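Local coordinates for Fe-regulated protein B (Neisseria meningitidis, PDB 4AIP) that probably carries iron across the meningococcal outer membrane as a TonB-dependent transporter, a beta-barrel filled by a plug domain, at residues 580-591 / 606-617. Sequence-based numbering, arbitrary orientation.
Sequences NAGYIKNHGYEL and VSHSKPRFYDTH
Tyr583 and Tyr614 pair backbone to backbone and ring to ring where 580-591 runs antiparallel to 606-617, adjacent strands of a hairpin in the transporter's barrel wall. Paired N-H···O=C bonds join Tyr583 to Tyr614, Lys585 to Arg612, Tyr589 to His608 and Leu591 to Val606; the straightest, Tyr614 N to Tyr583 O, has an N-H···O angle of 174°. The regular pairing lapses at His587 and Lys610, next to Pro611. Here Lys610 N makes two weak bonds, 3.1 Å to His587 O and 3.2 Å to Asn586 OD1. Asn586 CG lies anti to the backbone N (chi1 -161°), bringing OD1 across to the Lys610-Pro611 peptide, while ND2 bonds to Arg110 O.

Among the aromatics, Tyr614 CB sits 3.5 Å from the centroid of the Tyr583 ring, a CH-pi contact over its face. The ring planes lie 9° apart, yet the rings are displaced so far that they hardly overlap, with CE2 of Tyr583 3.4 Å from CD2 of Tyr614. The face bearing Ile584 and Phe613 repeats the theme: Ile584 CG1 lies over the Phe613 ring, 3.8 Å from its centroid. Further along, Tyr589 CE1 meets His608 CB at 3.7 Å.

Plug and wall meet on the inner face: Met112 touches Asn586, Pro611 and Phe613, and the Glu590 carboxylate forms salt bridges with Arg68 and Lys151. Backbone pairing thus joins the two hairpin strands in the wall, while the Asn586 amide and Glu590 carboxylate bond to plug residues, consistent with a polar link between plug and barrel.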
loop_
_atom_site.group_PDB
_atom_site.type_symbol
_atom_site.label_atom_id
_atom_site.label_comp_id
_atom_site.label_asym_id
_atom_site.label_seq_id
_atom_site.Cartn_x
_atom_site.Cartn_y
_atom_site.Cartn_z
ATOM N N ASN B 580 -12.120 36.741 24.816
ATOM C CA ASN B 580 -13.530 37.005 24.490
ATOM C C ASN B 580 -13.654 38.327 23.728
ATOM O O ASN B 580 -13.018 39.338 24.047
ATOM C CB ASN B 580 -14.400 36.937 25.748
ATOM C CG ASN B 580 -14.046 35.728 26.597
ATOM O OD1 ASN B 580 -14.258 34.586 26.194
ATOM N ND2 ASN B 580 -13.446 35.973 27.726
ATOM N N ALA B 581 -14.408 38.291 22.648
ATOM C CA ALA B 581 -14.370 39.433 21.795
ATOM C C ALA B 581 -15.688 39.847 21.234
ATOM O O ALA B 581 -15.695 40.682 20.335
ATOM C CB ALA B 581 -13.298 39.272 20.667
ATOM N N GLY B 582 -16.784 39.274 21.717
ATOM C CA GLY B 582 -18.096 39.651 21.145
ATOM C C GLY B 582 -19.251 38.756 21.517
ATOM O O GLY B 582 -19.168 38.033 22.511
ATOM N N TYR B 583 -20.317 38.787 20.714
ATOM C CA TYR B 583 -21.455 37.907 20.968
ATOM C C TYR B 583 -22.020 37.423 19.657
ATOM O O TYR B 583 -21.604 37.877 18.590
ATOM C CB TYR B 583 -22.518 38.550 21.907
ATOM C CG TYR B 583 -23.202 39.834 21.394
ATOM C CD1 TYR B 583 -22.621 41.088 21.598
ATOM C CD2 TYR B 583 -24.436 39.792 20.715
ATOM C CE1 TYR B 583 -23.235 42.292 21.135
ATOM C CE2 TYR B 583 -25.067 40.992 20.260
ATOM C CZ TYR B 583 -24.449 42.240 20.481
ATOM O OH TYR B 583 -25.031 43.419 20.027
ATOM N N ILE B 584 -22.952 36.477 19.732
ATOM C CA ILE B 584 -23.480 35.900 18.549
ATOM C C ILE B 584 -24.992 35.830 18.651
ATOM O O ILE B 584 -25.539 35.554 19.751
ATOM C CB ILE B 584 -22.866 34.510 18.224
ATOM C CG1 ILE B 584 -21.331 34.598 18.051
ATOM C CG2 ILE B 584 -23.485 33.902 16.909
ATOM C CD1 ILE B 584 -20.593 33.325 18.376
ATOM N N LYS B 585 -25.643 36.118 17.507
ATOM C CA LYS B 585 -27.042 35.883 17.383
ATOM C C LYS B 585 -27.367 34.923 16.298
ATOM O O LYS B 585 -26.744 34.914 15.278
ATOM C CB LYS B 585 -27.825 37.179 17.182
ATOM C CG LYS B 585 -28.711 37.461 18.396
ATOM C CD LYS B 585 -28.219 38.621 19.242
ATOM C CE LYS B 585 -28.685 38.447 20.705
ATOM N NZ LYS B 585 -30.168 38.471 20.952
ATOM N N ASN B 586 -28.324 34.065 16.541
ATOM C CA ASN B 586 -28.835 33.311 15.478
ATOM C C ASN B 586 -30.328 33.167 15.656
ATOM O O ASN B 586 -30.806 33.166 16.794
ATOM C CB ASN B 586 -28.138 31.955 15.395
ATOM C CG ASN B 586 -28.308 31.303 14.036
ATOM O OD1 ASN B 586 -28.760 31.943 13.063
ATOM N ND2 ASN B 586 -27.987 30.018 13.961
ATOM N N HIS B 587 -31.066 33.042 14.555
ATOM C CA HIS B 587 -32.510 32.704 14.649
ATOM C C HIS B 587 -33.015 32.271 13.321
ATOM O O HIS B 587 -32.441 32.640 12.343
ATOM C CB HIS B 587 -33.377 33.881 15.132
ATOM C CG HIS B 587 -33.490 34.990 14.133
ATOM N ND1 HIS B 587 -32.685 36.114 14.169
ATOM C CD2 HIS B 587 -34.329 35.161 13.083
ATOM C CE1 HIS B 587 -33.024 36.928 13.193
ATOM N NE2 HIS B 587 -34.011 36.369 12.511
ATOM N N GLY B 588 -34.107 31.515 13.290
ATOM C CA GLY B 588 -34.714 31.119 12.022
ATOM C C GLY B 588 -35.715 30.008 12.197
ATOM O O GLY B 588 -36.271 29.828 13.260
ATOM N N TYR B 589 -35.909 29.236 11.151
ATOM C CA TYR B 589 -36.938 28.284 11.136
ATOM C C TYR B 589 -36.526 27.179 10.197
ATOM O O TYR B 589 -35.567 27.342 9.424
ATOM C CB TYR B 589 -38.271 28.956 10.694
ATOM C CG TYR B 589 -38.231 29.569 9.313
ATOM C CD1 TYR B 589 -37.580 30.806 9.100
ATOM C CD2 TYR B 589 -38.783 28.909 8.221
ATOM C CE1 TYR B 589 -37.530 31.411 7.841
ATOM C CE2 TYR B 589 -38.745 29.513 6.905
ATOM C CZ TYR B 589 -38.116 30.752 6.732
ATOM O OH TYR B 589 -38.055 31.354 5.489
ATOM N N GLU B 590 -37.244 26.057 10.337
ATOM C CA GLU B 590 -37.267 24.893 9.453
ATOM C C GLU B 590 -38.717 24.308 9.385
ATOM O O GLU B 590 -39.397 24.148 10.430
ATOM C CB GLU B 590 -36.358 23.798 9.978
ATOM C CG GLU B 590 -36.239 22.551 9.073
ATOM C CD GLU B 590 -34.882 21.763 9.285
ATOM O OE1 GLU B 590 -33.955 22.310 9.985
ATOM O OE2 GLU B 590 -34.772 20.609 8.765
ATOM N N LEU B 591 -39.156 23.980 8.164
ATOM C CA LEU B 591 -40.348 23.210 7.942
ATOM C C LEU B 591 -39.987 21.898 7.209
ATOM O O LEU B 591 -39.013 21.835 6.441
ATOM C CB LEU B 591 -41.359 24.027 7.121
ATOM C CG LEU B 591 -41.963 25.246 7.835
ATOM C CD1 LEU B 591 -42.689 26.183 6.870
ATOM C CD2 LEU B 591 -42.909 24.818 8.979
ATOM N N VAL B 606 -37.685 23.089 4.055
ATOM C CA VAL B 606 -37.176 24.457 3.822
ATOM C C VAL B 606 -36.577 24.947 5.147
ATOM O O VAL B 606 -37.023 24.558 6.246
ATOM C CB VAL B 606 -38.352 25.443 3.325
ATOM C CG1 VAL B 606 -39.409 25.550 4.416
ATOM C CG2 VAL B 606 -37.880 26.888 2.932
ATOM N N SER B 607 -35.559 25.790 5.043
ATOM C CA SER B 607 -34.820 26.203 6.181
ATOM C C SER B 607 -34.200 27.492 5.856
ATOM O O SER B 607 -33.728 27.680 4.730
ATOM C CB SER B 607 -33.703 25.229 6.456
ATOM O OG SER B 607 -32.803 25.745 7.439
ATOM N N HIS B 608 -34.260 28.411 6.809
ATOM C CA HIS B 608 -33.502 29.637 6.703
ATOM C C HIS B 608 -33.122 30.040 8.089
ATOM O O HIS B 608 -33.945 29.948 9.021
ATOM C CB HIS B 608 -34.304 30.763 6.080
ATOM C CG HIS B 608 -33.522 32.026 5.915
ATOM N ND1 HIS B 608 -32.819 32.315 4.764
ATOM C CD2 HIS B 608 -33.310 33.063 6.766
ATOM C CE1 HIS B 608 -32.218 33.485 4.906
ATOM N NE2 HIS B 608 -32.502 33.960 6.111
ATOM N N SER B 609 -31.882 30.532 8.214
ATOM C CA SER B 609 -31.393 31.073 9.459
ATOM C C SER B 609 -30.472 32.251 9.245
ATOM O O SER B 609 -30.103 32.524 8.134
ATOM C CB SER B 609 -30.726 29.951 10.204
ATOM O OG SER B 609 -29.715 29.428 9.376
ATOM N N LYS B 610 -30.115 32.973 10.310
ATOM C CA LYS B 610 -29.355 34.216 10.165
ATOM C C LYS B 610 -28.211 34.375 11.213
ATOM O O LYS B 610 -28.370 35.085 12.200
ATOM C CB LYS B 610 -30.320 35.412 10.213
ATOM C CG LYS B 610 -29.685 36.792 9.921
ATOM C CD LYS B 610 -30.588 37.941 10.505
ATOM C CE LYS B 610 -30.341 39.297 9.826
ATOM N NZ LYS B 610 -31.564 40.113 9.851
ATOM N N PRO B 611 -27.078 33.690 11.017
ATOM C CA PRO B 611 -26.010 33.833 11.999
ATOM C C PRO B 611 -25.353 35.179 11.888
ATOM O O PRO B 611 -24.946 35.570 10.764
ATOM C CB PRO B 611 -24.964 32.740 11.598
ATOM C CG PRO B 611 -25.411 32.235 10.188
ATOM C CD PRO B 611 -26.861 32.555 10.083
ATOM N N ARG B 612 -25.223 35.831 13.053
ATOM C CA ARG B 612 -24.605 37.147 13.188
ATOM C C ARG B 612 -23.614 37.281 14.340
ATOM O O ARG B 612 -23.903 36.907 15.490
ATOM C CB ARG B 612 -25.695 38.241 13.310
ATOM C CG ARG B 612 -26.434 38.545 11.988
ATOM C CD ARG B 612 -25.425 38.921 10.853
ATOM N NE ARG B 612 -26.165 39.207 9.619
ATOM C CZ ARG B 612 -26.488 38.304 8.707
ATOM N NH1 ARG B 612 -26.115 37.028 8.845
ATOM N NH2 ARG B 612 -27.201 38.668 7.664
ATOM N N PHE B 613 -22.465 37.866 14.001
ATOM C CA PHE B 613 -21.318 37.991 14.868
ATOM C C PHE B 613 -21.037 39.485 15.122
ATOM O O PHE B 613 -20.703 40.247 14.214
ATOM C CB PHE B 613 -20.118 37.270 14.227
ATOM C CG PHE B 613 -20.227 35.788 14.276
ATOM C CD1 PHE B 613 -21.225 35.124 13.570
ATOM C CD2 PHE B 613 -19.390 35.056 15.071
ATOM C CE1 PHE B 613 -21.370 33.746 13.644
ATOM C CE2 PHE B 613 -19.511 33.695 15.144
ATOM C CZ PHE B 613 -20.507 33.036 14.429
ATOM N N TYR B 614 -21.194 39.867 16.383
ATOM C CA TYR B 614 -21.160 41.234 16.841
ATOM C C TYR B 614 -19.872 41.483 17.579
ATOM O O TYR B 614 -19.664 40.915 18.634
ATOM C CB TYR B 614 -22.308 41.454 17.774
ATOM C CG TYR B 614 -23.613 41.445 17.061
ATOM C CD1 TYR B 614 -24.116 42.613 16.445
ATOM C CD2 TYR B 614 -24.363 40.286 16.977
ATOM C CE1 TYR B 614 -25.332 42.603 15.757
ATOM C CE2 TYR B 614 -25.581 40.254 16.281
ATOM C CZ TYR B 614 -26.045 41.407 15.675
ATOM O OH TYR B 614 -27.247 41.350 15.030
ATOM N N ASP B 615 -18.993 42.285 16.989
ATOM C CA ASP B 615 -17.702 42.626 17.556
ATOM C C ASP B 615 -17.880 43.609 18.687
ATOM O O ASP B 615 -18.678 44.563 18.567
ATOM C CB ASP B 615 -16.843 43.293 16.479
ATOM C CG ASP B 615 -15.992 42.309 15.723
ATOM O OD1 ASP B 615 -14.925 41.907 16.248
ATOM O OD2 ASP B 615 -16.410 41.942 14.607
ATOM N N THR B 616 -17.087 43.411 19.745
ATOM C CA THR B 616 -17.276 44.052 21.045
ATOM C C THR B 616 -15.962 44.640 21.546
ATOM O O THR B 616 -15.901 45.407 22.547
ATOM C CB THR B 616 -17.847 42.993 22.022
ATOM O OG1 THR B 616 -19.264 43.181 22.131
ATOM C CG2 THR B 616 -17.212 43.023 23.390
ATOM N N HIS B 617 -14.928 44.299 20.797
ATOM C CA HIS B 617 -13.541 44.511 21.147
ATOM C C HIS B 617 -12.951 45.549 20.198
ATOM O O HIS B 617 -13.239 45.537 18.999
ATOM C CB HIS B 617 -12.830 43.162 21.019
ATOM C CG HIS B 617 -11.442 43.174 21.525
ATOM N ND1 HIS B 617 -10.392 43.643 20.773
ATOM C CD2 HIS B 617 -10.929 42.809 22.719
ATOM C CE1 HIS B 617 -9.280 43.555 21.480
ATOM N NE2 HIS B 617 -9.584 43.061 22.667
#